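Local coordinates for protein enzyme subtilase SubTY from Bacillus sp. TY145 (Bacillus sp., PDB 5FFN) that probably hydrolyses peptide bonds in proteins as a subtilisin-like serine endopeptidase, and binds calcium and sodium ions, at residues 152-157 with 182-187; 135-140 with 160-165; 101-106 with 122-127; 112-117 with 148-153. All coordinates share one frame; numbering follows the deposited sequence. Where two conformers were deposited one is given.

Contact 1: residues 152-157 with 182-187. With NA (sodium ion), chain E.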
# COMPACT_ATOMS: atom_id res chain seq x y z
N SER A 152 -14.91 -9.62 4.23
CA SER A 152 -15.16 -10.59 5.29
C SER A 152 -13.86 -11.00 6.02
O SER A 152 -13.81 -11.06 7.28
CB SER A 152 -15.85 -11.83 4.71
OG SER A 152 -16.01 -12.83 5.71
N ALA A 153 -12.81 -11.20 5.23
CA ALA A 153 -11.47 -11.59 5.76
C ALA A 153 -10.87 -10.46 6.59
O ALA A 153 -10.36 -10.69 7.72
CB ALA A 153 -10.58 -11.97 4.64
N VAL A 154 -10.97 -9.23 6.09
CA VAL A 154 -10.47 -8.07 6.83
C VAL A 154 -11.17 -7.97 8.20
O VAL A 154 -10.50 -7.74 9.21
CB VAL A 154 -10.64 -6.78 5.99
CG1 VAL A 154 -10.54 -5.51 6.88
CG2 VAL A 154 -9.67 -6.80 4.83
N ASP A 155 -12.50 -8.12 8.22
CA ASP A 155 -13.27 -8.04 9.48
C ASP A 155 -12.89 -9.16 10.45
O ASP A 155 -12.84 -8.94 11.63
CB ASP A 155 -14.77 -7.98 9.24
CG ASP A 155 -15.19 -6.68 8.56
OD1 ASP A 155 -14.38 -5.72 8.55
OD2 ASP A 155 -16.30 -6.63 8.01
N TYR A 156 -12.67 -10.35 9.90
CA TYR A 156 -12.23 -11.49 10.68
C TYR A 156 -10.89 -11.18 11.35
O TYR A 156 -10.72 -11.41 12.55
CB TYR A 156 -12.09 -12.69 9.78
CG TYR A 156 -11.59 -13.95 10.44
CD1 TYR A 156 -12.44 -14.71 11.25
CD2 TYR A 156 -10.29 -14.41 10.24
CE1 TYR A 156 -12.00 -15.89 11.82
CE2 TYR A 156 -9.84 -15.61 10.80
CZ TYR A 156 -10.71 -16.33 11.59
OH TYR A 156 -10.28 -17.53 12.11
N ALA A 157 -9.95 -10.62 10.58
CA ALA A 157 -8.62 -10.32 11.10
C ALA A 157 -8.67 -9.19 12.10
O ALA A 157 -7.97 -9.25 13.13
CB ALA A 157 -7.69 -10.00 9.96
N GLY A 182 -8.77 -0.78 1.11
CA GLY A 182 -8.52 0.49 1.80
C GLY A 182 -9.78 1.16 2.33
O GLY A 182 -9.81 1.58 3.49
N GLY A 183 -10.81 1.24 1.47
CA GLY A 183 -12.08 1.90 1.77
C GLY A 183 -12.99 1.21 2.78
O GLY A 183 -14.06 1.74 3.11
N LEU A 184 -12.58 0.05 3.28
CA LEU A 184 -13.35 -0.65 4.34
C LEU A 184 -13.24 0.07 5.67
O LEU A 184 -12.19 0.64 6.01
CB LEU A 184 -12.92 -2.09 4.50
CG LEU A 184 -13.07 -2.93 3.24
CD1 LEU A 184 -12.35 -4.27 3.43
CD2 LEU A 184 -14.58 -3.11 2.86
N VAL A 185 -14.28 -0.05 6.49
CA VAL A 185 -14.27 0.65 7.77
C VAL A 185 -13.14 0.19 8.69
O VAL A 185 -12.58 0.97 9.45
CB VAL A 185 -15.65 0.56 8.50
CG1 VAL A 185 -15.94 -0.80 8.83
CG2 VAL A 185 -15.59 1.33 9.81
N ASN A 186 -12.78 -1.08 8.58
CA ASN A 186 -11.81 -1.70 9.46
C ASN A 186 -10.40 -1.82 8.86
O ASN A 186 -9.55 -2.52 9.39
CB ASN A 186 -12.33 -3.06 9.95
CG ASN A 186 -13.53 -2.91 10.91
OD1 ASN A 186 -13.61 -1.97 11.65
ND2 ASN A 186 -14.43 -3.86 10.88
N ALA A 187 -10.16 -1.11 7.74
CA ALA A 187 -8.81 -1.00 7.18
C ALA A 187 -8.41 0.47 7.20
O ALA A 187 -9.24 1.33 6.94
CB ALA A 187 -8.76 -1.53 5.80
NA NA E . -10.78 2.33 5.45
O HOH W 1 -14.41 -3.36 7.39
O HOH W 2 -12.42 3.83 4.86
O HOH W 3 -9.71 4.31 6.26
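D155 and N186 make the polar half of this contact. The amide ND2 of N186 gives a hydrogen bond to D155 OD1 at 3.0 Å, with an N-H...O angle of 161°. The bond lies close to the amide plane of N186, but it meets OD1 from above the carboxylate plane. The two flat groups stand 76° apart. One water reinforces the pair: it donates to D155 OD1 at 2.6 Å and accepts from the backbone N of N186 at 3.0 Å. OD1 therefore accepts two hydrogen bonds, one from N186 ND2 and one from the water.

The apolar half is made by V154 and L184. V154 CG2 meets L184 CD1 at 3.9 Å, and the two side chains cross obliquely. CG1 of V154 is anti to its backbone N (chi1 163°). It rests against the carbonyl O of N186 and, more loosely, against the CB of A187. A151 and I164 extend this buried patch.

The metal chemistry belongs to the loop 182-187. A type I turn from L184 to A187 brings L184 O, at 2.3 Å, and A187 O, at 2.4 Å, to one sodium ion. G182 O, at 2.3 Å, comes from just before the turn. Two waters also bind the ion. The sodium site is thus built from neutral oxygens, while the one carboxylate of the contact, D155, ties N186 of the same turn to helix 148-159.

Contact 2: residues 135-140 with 160-165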
# COMPACT_ATOMS: atom_id res chain seq x y z
N VAL A 135 0.62 -8.12 15.06
CA VAL A 135 0.80 -8.18 13.64
C VAL A 135 0.07 -7.02 12.95
O VAL A 135 -1.07 -6.70 13.28
CB VAL A 135 0.27 -9.51 13.02
CG1 VAL A 135 0.59 -9.60 11.52
CG2 VAL A 135 0.81 -10.74 13.81
N VAL A 136 0.77 -6.41 12.01
CA VAL A 136 0.19 -5.41 11.14
C VAL A 136 0.21 -6.00 9.71
O VAL A 136 1.25 -6.44 9.24
CB VAL A 136 1.04 -4.14 11.12
CG1 VAL A 136 0.38 -3.04 10.22
CG2 VAL A 136 1.24 -3.60 12.55
N ILE A 137 -0.94 -6.01 9.05
CA ILE A 137 -1.04 -6.41 7.66
C ILE A 137 -0.84 -5.18 6.81
O ILE A 137 -1.48 -4.14 7.05
CB ILE A 137 -2.40 -7.00 7.34
CG1 ILE A 137 -2.53 -8.38 7.97
CG2 ILE A 137 -2.61 -7.03 5.83
CD1 ILE A 137 -3.94 -9.02 7.85
N ASN A 138 0.04 -5.31 5.84
CA ASN A 138 0.17 -4.38 4.75
C ASN A 138 -0.39 -4.93 3.46
O ASN A 138 0.07 -5.97 2.96
CB ASN A 138 1.66 -4.06 4.53
CG ASN A 138 1.91 -2.95 3.51
OD1 ASN A 138 2.28 -1.84 3.89
ND2 ASN A 138 1.74 -3.27 2.18
N MET A 139 -1.36 -4.21 2.90
CA MET A 139 -1.92 -4.56 1.58
C MET A 139 -1.82 -3.38 0.62
O MET A 139 -2.68 -2.47 0.55
CB MET A 139 -3.35 -5.06 1.68
CG MET A 139 -3.43 -6.48 2.15
SD MET A 139 -5.11 -7.16 2.08
CE MET A 139 -5.88 -6.29 3.44
N SER A 140 -0.72 -3.40 -0.11
CA SER A 140 -0.47 -2.47 -1.21
C SER A 140 -1.13 -2.99 -2.49
O SER A 140 -0.47 -3.25 -3.52
CB SER A 140 1.04 -2.27 -1.38
OG SER A 140 1.57 -1.54 -0.27
N LYS A 160 -9.75 -10.30 15.42
CA LYS A 160 -8.71 -11.05 16.12
C LYS A 160 -7.45 -10.20 16.46
O LYS A 160 -6.38 -10.76 16.76
CB LYS A 160 -8.35 -12.30 15.31
CG LYS A 160 -9.51 -13.31 15.20
CD LYS A 160 -9.20 -14.39 14.19
CE LYS A 160 -9.31 -15.78 14.76
NZ LYS A 160 -8.29 -16.01 15.76
N GLY A 161 -7.60 -8.87 16.49
CA GLY A 161 -6.56 -7.95 16.97
C GLY A 161 -5.41 -7.64 16.04
O GLY A 161 -4.31 -7.28 16.50
N VAL A 162 -5.61 -7.86 14.73
CA VAL A 162 -4.61 -7.58 13.69
C VAL A 162 -4.93 -6.22 13.06
O VAL A 162 -6.09 -5.98 12.67
CB VAL A 162 -4.62 -8.67 12.57
CG1 VAL A 162 -3.63 -8.31 11.45
CG2 VAL A 162 -4.25 -10.06 13.13
N LEU A 163 -3.96 -5.33 13.01
CA LEU A 163 -4.15 -4.02 12.35
C LEU A 163 -4.04 -4.24 10.83
O LEU A 163 -3.13 -4.92 10.37
CB LEU A 163 -3.08 -3.04 12.78
CG LEU A 163 -3.26 -1.61 12.25
CD1 LEU A 163 -4.52 -1.00 12.85
CD2 LEU A 163 -2.05 -0.80 12.57
N ILE A 164 -4.94 -3.64 10.07
CA ILE A 164 -4.91 -3.72 8.61
C ILE A 164 -4.66 -2.31 8.03
O ILE A 164 -5.46 -1.38 8.25
CB ILE A 164 -6.22 -4.34 7.99
CG1 ILE A 164 -6.47 -5.78 8.50
CG2 ILE A 164 -6.15 -4.40 6.49
CD1 ILE A 164 -7.45 -5.83 9.57
N VAL A 165 -3.61 -2.23 7.25
CA VAL A 165 -3.21 -1.01 6.57
C VAL A 165 -3.19 -1.28 5.07
O VAL A 165 -2.60 -2.27 4.62
CB VAL A 165 -1.83 -0.52 7.08
CG1 VAL A 165 -1.49 0.81 6.42
CG2 VAL A 165 -1.80 -0.35 8.61
O HOH W 4 -2.02 -8.89 16.14
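I137 uses both of its backbone polar groups on the strand of L163 and V165. Its N donates to L163 O at 2.8 Å, and its O accepts from V165 N at 2.9 Å. L163 N reaches V135 O at 3.2 Å and is the longest of the four bonds. M139 N completes the parallel ladder by donating to V165 O at 2.9 Å. Before the first rung, a water accepts from V135 N and donates to G161 O, linking the strand to the loop that leads into its partner. N138 turns its amide along its own strand: ND2 donates to S140 OG at 3.0 Å, in the amide plane.

Side chains alternate between the two faces. On one, V136 CG1 meets V165 CG2 at 3.8 Å. On the other, I137 and I164 lie side by side. I137 CG1 is also 3.7 Å from V162 CG1. M139 bends at chi3 (-72°), and its CE reaches I164 CG2 at 3.6 Å.

Strand 134-142, helix 148-159 and strand 163-167 form a beta-alpha-beta unit of the subtilase core. G161, with positive phi, is the C-prime residue of the Schellman motif ending that helix. Helix 114-131 packs on the face of I137, helix 250-267 touches N138 on the other, and strand 29-35 pairs along the far edge of strand 134-142.

Contact 3: residues 101-106 with 122-127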
# COMPACT_ATOMS: atom_id res chain seq x y z
N TRP A 101 6.41 -11.24 7.80
CA TRP A 101 5.69 -12.40 7.31
C TRP A 101 5.41 -12.12 5.81
O TRP A 101 4.56 -11.28 5.46
CB TRP A 101 4.41 -12.68 8.08
CG TRP A 101 4.50 -13.08 9.57
CD1 TRP A 101 5.63 -13.23 10.32
CD2 TRP A 101 3.41 -13.43 10.42
NE1 TRP A 101 5.31 -13.65 11.59
CE2 TRP A 101 3.95 -13.79 11.68
CE3 TRP A 101 2.01 -13.49 10.25
CZ2 TRP A 101 3.17 -14.14 12.75
CZ3 TRP A 101 1.23 -13.86 11.32
CH2 TRP A 101 1.82 -14.21 12.57
N ALA A 102 6.12 -12.83 4.94
CA ALA A 102 6.06 -12.57 3.50
C ALA A 102 5.03 -13.53 2.91
O ALA A 102 5.31 -14.71 2.76
CB ALA A 102 7.41 -12.73 2.84
N TYR A 103 3.83 -13.02 2.61
CA TYR A 103 2.74 -13.85 2.08
C TYR A 103 2.48 -13.48 0.64
O TYR A 103 2.10 -12.35 0.34
CB TYR A 103 1.47 -13.65 2.88
CG TYR A 103 1.38 -14.33 4.22
CD1 TYR A 103 2.51 -14.81 4.91
CD2 TYR A 103 0.14 -14.46 4.85
CE1 TYR A 103 2.39 -15.41 6.17
CE2 TYR A 103 0.01 -15.07 6.08
CZ TYR A 103 1.17 -15.53 6.75
OH TYR A 103 0.99 -16.12 8.00
N LYS A 104 2.73 -14.41 -0.27
CA LYS A 104 2.54 -14.13 -1.71
C LYS A 104 1.09 -14.40 -2.08
O LYS A 104 0.61 -15.53 -1.96
CB LYS A 104 3.48 -14.96 -2.59
CG LYS A 104 3.33 -14.70 -4.06
CD LYS A 104 4.36 -15.44 -4.90
CE LYS A 104 4.35 -15.00 -6.34
NZ LYS A 104 5.38 -15.76 -7.15
N VAL A 105 0.38 -13.34 -2.49
CA VAL A 105 -1.05 -13.39 -2.84
C VAL A 105 -1.32 -12.85 -4.25
O VAL A 105 -2.44 -12.93 -4.74
CB VAL A 105 -1.92 -12.58 -1.82
CG1 VAL A 105 -1.66 -13.09 -0.43
CG2 VAL A 105 -1.65 -11.11 -1.94
N LEU A 106 -0.32 -12.20 -4.84
CA LEU A 106 -0.39 -11.73 -6.21
C LEU A 106 0.65 -12.47 -7.02
O LEU A 106 1.72 -12.82 -6.51
CB LEU A 106 -0.08 -10.24 -6.30
CG LEU A 106 -1.00 -9.31 -5.51
CD1 LEU A 106 -0.46 -7.91 -5.68
CD2 LEU A 106 -2.44 -9.44 -6.03
N ARG A 122 -7.11 -14.13 6.42
CA ARG A 122 -7.60 -15.04 7.46
C ARG A 122 -6.48 -15.85 8.10
O ARG A 122 -6.47 -16.01 9.32
CB ARG A 122 -8.67 -15.96 6.90
CG ARG A 122 -9.89 -15.20 6.50
CD ARG A 122 -10.96 -16.09 5.91
NE ARG A 122 -12.24 -15.41 5.92
CZ ARG A 122 -13.11 -15.40 6.94
NH1 ARG A 122 -12.88 -16.08 8.03
NH2 ARG A 122 -14.23 -14.73 6.81
N HIS A 123 -5.53 -16.29 7.27
CA HIS A 123 -4.39 -17.05 7.76
C HIS A 123 -3.49 -16.19 8.68
O HIS A 123 -3.10 -16.64 9.74
CB HIS A 123 -3.62 -17.65 6.59
CG HIS A 123 -2.50 -18.55 7.01
ND1 HIS A 123 -2.71 -19.85 7.43
CD2 HIS A 123 -1.17 -18.33 7.09
CE1 HIS A 123 -1.55 -20.39 7.77
NE2 HIS A 123 -0.60 -19.50 7.57
N VAL A 124 -3.22 -14.95 8.31
CA VAL A 124 -2.52 -14.03 9.21
C VAL A 124 -3.20 -14.00 10.58
O VAL A 124 -2.52 -14.14 11.60
CB VAL A 124 -2.43 -12.57 8.64
CG1 VAL A 124 -1.83 -11.60 9.70
CG2 VAL A 124 -1.64 -12.52 7.36
N ALA A 125 -4.51 -13.79 10.60
CA ALA A 125 -5.30 -13.68 11.83
C ALA A 125 -5.19 -14.95 12.67
O ALA A 125 -4.95 -14.88 13.89
CB ALA A 125 -6.73 -13.37 11.52
N ASP A 126 -5.26 -16.10 11.99
CA ASP A 126 -5.14 -17.39 12.67
C ASP A 126 -3.75 -17.58 13.25
O ASP A 126 -3.61 -18.01 14.39
CB ASP A 126 -5.51 -18.51 11.72
CG ASP A 126 -7.00 -18.59 11.45
OD1 ASP A 126 -7.81 -18.03 12.19
OD2 ASP A 126 -7.39 -19.25 10.47
N GLU A 127 -2.73 -17.20 12.49
CA GLU A 127 -1.34 -17.27 12.95
C GLU A 127 -1.12 -16.33 14.13
O GLU A 127 -0.43 -16.69 15.10
CB GLU A 127 -0.36 -16.94 11.83
CG GLU A 127 -0.27 -18.00 10.76
CD GLU A 127 0.42 -19.26 11.25
OE1 GLU A 127 1.60 -19.20 11.62
OE2 GLU A 127 -0.26 -20.29 11.30
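W101 and Y103 both place CG anti to the carbonyl carbon (chi1 -65° and -77°), which sends their rings from strand 99-104 toward V124 and E127. V124, with CG1 anti to its backbone N, has one methyl near each ring. CG2 presses on Y103 CE2 at 3.3 Å. CG1 sits 4.1 Å from W101 CZ3. The indole also brings its edge to the carbonyl O of V124, and its CZ3 touches E127 CB at 3.5 Å.

This is how helix 114-131 lies on the central, largely parallel sheet of the subtilase fold. Strand and helix run nearly antiparallel, and W101 and Y103, two apart on the strand, both pack against the helix. V135 and I137, from strand 134-142, continue the same hydrophobic layer beside V124.

H123 closes the other end. Its CD2 lies 3.2 Å from Y103 OH, which comes in at the edge of the imidazole. The two rings are oblique, with planes 47° apart. No hydrogen bond crosses between the two segments. The polar tips have partners outside them: Y103 OH bonds to Q51, and H123 NE2 to K53. E127 salt-bridges R130 through OE2 and accepts from Q51 through OE1. E127 CG, the carbon before that carboxylate, passes 3.6 Å from Y103 OH.

Contact 4: residues 112-117 with 148-153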
# COMPACT_ATOMS: atom_id res chain seq x y z
N GLY A 112 -3.81 -10.79 -9.06
CA GLY A 112 -4.15 -11.97 -8.31
C GLY A 112 -5.63 -12.12 -8.10
O GLY A 112 -6.44 -11.32 -8.59
N TYR A 113 -5.95 -13.19 -7.39
CA TYR A 113 -7.30 -13.66 -7.16
C TYR A 113 -7.80 -13.32 -5.79
O TYR A 113 -7.12 -13.57 -4.80
CB TYR A 113 -7.36 -15.16 -7.34
CG TYR A 113 -7.14 -15.58 -8.75
CD1 TYR A 113 -8.20 -15.65 -9.64
CD2 TYR A 113 -5.88 -15.93 -9.20
CE1 TYR A 113 -7.99 -16.06 -10.98
CE2 TYR A 113 -5.65 -16.35 -10.51
CZ TYR A 113 -6.71 -16.40 -11.40
OH TYR A 113 -6.50 -16.80 -12.72
N SER A 114 -8.98 -12.70 -5.75
CA SER A 114 -9.71 -12.43 -4.53
C SER A 114 -9.59 -13.53 -3.48
O SER A 114 -9.28 -13.26 -2.33
CB SER A 114 -11.20 -12.27 -4.90
OG SER A 114 -12.05 -12.17 -3.77
N ASP A 115 -9.88 -14.78 -3.88
CA ASP A 115 -9.86 -15.90 -2.91
C ASP A 115 -8.53 -16.10 -2.22
O ASP A 115 -8.53 -16.50 -1.06
CB ASP A 115 -10.46 -17.24 -3.38
CG ASP A 115 -9.98 -17.69 -4.71
OD1 ASP A 115 -8.79 -17.53 -5.02
OD2 ASP A 115 -10.82 -18.26 -5.45
N ASP A 116 -7.44 -15.89 -2.96
CA ASP A 116 -6.09 -16.09 -2.42
C ASP A 116 -5.81 -14.98 -1.39
O ASP A 116 -5.25 -15.24 -0.31
CB ASP A 116 -5.03 -16.05 -3.54
CG ASP A 116 -5.19 -17.14 -4.60
OD1 ASP A 116 -5.90 -18.12 -4.36
OD2 ASP A 116 -4.59 -16.98 -5.68
N ILE A 117 -6.15 -13.74 -1.73
CA ILE A 117 -6.00 -12.64 -0.80
C ILE A 117 -6.81 -12.86 0.47
O ILE A 117 -6.30 -12.69 1.59
CB ILE A 117 -6.31 -11.28 -1.47
CG1 ILE A 117 -5.26 -10.98 -2.57
CG2 ILE A 117 -6.36 -10.15 -0.40
CD1 ILE A 117 -5.76 -10.40 -3.80
N SER A 148 -16.49 -8.23 -1.31
CA SER A 148 -16.98 -8.66 0.01
C SER A 148 -16.26 -9.88 0.62
O SER A 148 -16.34 -10.08 1.86
CB SER A 148 -18.48 -8.85 -0.00
OG SER A 148 -19.17 -7.61 -0.09
N LEU A 149 -15.64 -10.71 -0.23
CA LEU A 149 -14.92 -11.86 0.27
C LEU A 149 -13.69 -11.33 1.03
O LEU A 149 -13.38 -11.71 2.15
CB LEU A 149 -14.48 -12.79 -0.86
CG LEU A 149 -13.75 -14.05 -0.37
CD1 LEU A 149 -14.68 -14.89 0.57
CD2 LEU A 149 -13.21 -14.86 -1.52
N ILE A 150 -12.97 -10.43 0.39
CA ILE A 150 -11.84 -9.77 1.04
C ILE A 150 -12.32 -9.00 2.29
O ILE A 150 -11.64 -9.03 3.35
CB ILE A 150 -11.08 -8.88 0.03
CG1 ILE A 150 -10.30 -9.78 -0.92
CG2 ILE A 150 -10.10 -7.89 0.74
CD1 ILE A 150 -9.60 -9.06 -2.05
N ALA A 151 -13.46 -8.34 2.19
CA ALA A 151 -14.00 -7.55 3.31
C ALA A 151 -14.30 -8.44 4.51
O ALA A 151 -13.97 -8.10 5.66
CB ALA A 151 -15.29 -6.81 2.88
N SER A 152 -14.91 -9.62 4.23
CA SER A 152 -15.16 -10.59 5.29
C SER A 152 -13.86 -11.00 6.02
O SER A 152 -13.81 -11.06 7.28
CB SER A 152 -15.85 -11.83 4.71
OG SER A 152 -16.01 -12.83 5.71
N ALA A 153 -12.81 -11.20 5.23
CA ALA A 153 -11.47 -11.59 5.76
C ALA A 153 -10.87 -10.46 6.59
O ALA A 153 -10.36 -10.69 7.72
CB ALA A 153 -10.58 -11.97 4.64
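I117 and I150 form the tightly packed side of a helix-helix contact in the subtilase fold. Helices 114-131 and 148-159 meet here through their first turns. I150 CD1 reaches I117 CG2 at 3.8 Å, and CG1 of I150 also touches that methyl. I150 CG1 is anti to the carbonyl carbon (chi1 -73°), and its chain then runs extended to CD1. The same CG1 rests 3.9 Å from the carbonyl O of S114. Both isoleucines are buried, and each also packs on an apolar side chain of a neighbouring protein chain.

The other side faces solvent and is looser. L149 is exposed. Its CD2 lies 3.8 Å from D115 CA. The CA-CB bond of D115 points away overall, though CB still touches L149 CD2.

No hydrogen bond joins the two segments directly. The polar link runs through D147, just before helix 148-159. Its OD2 bonds to S114 OG, while OD1 accepts from the backbone N of I150 and more weakly from that of L149. One carboxylate thus holds both helix starts. S114 OG meanwhile leans on L149, 3.7 Å from CD2 and 3.8 Å from CB.

From the N terminus, contact 3 comes first: it closes the loop from strand 99-104 to helix 114-131. Contact 4 opens within that loop, at 112-117, and closes at helix 148-159, so the two cross. Contact 2 opens on strand 134-142, inside the span of contact 4, and closes at 160-165, crossing it too. Contact 1 starts at 152-157, sharing S152 and A153 with contact 4 and crossing contact 2, and ends at the sodium loop. Contacts 3 and 1 are in series, yet Y156 OH meets D126 OD1 between their helices. Contacts 3 and 2 are also in series and reach the same sheet. Together they tie two neighbouring helices, the central sheet and the sodium site.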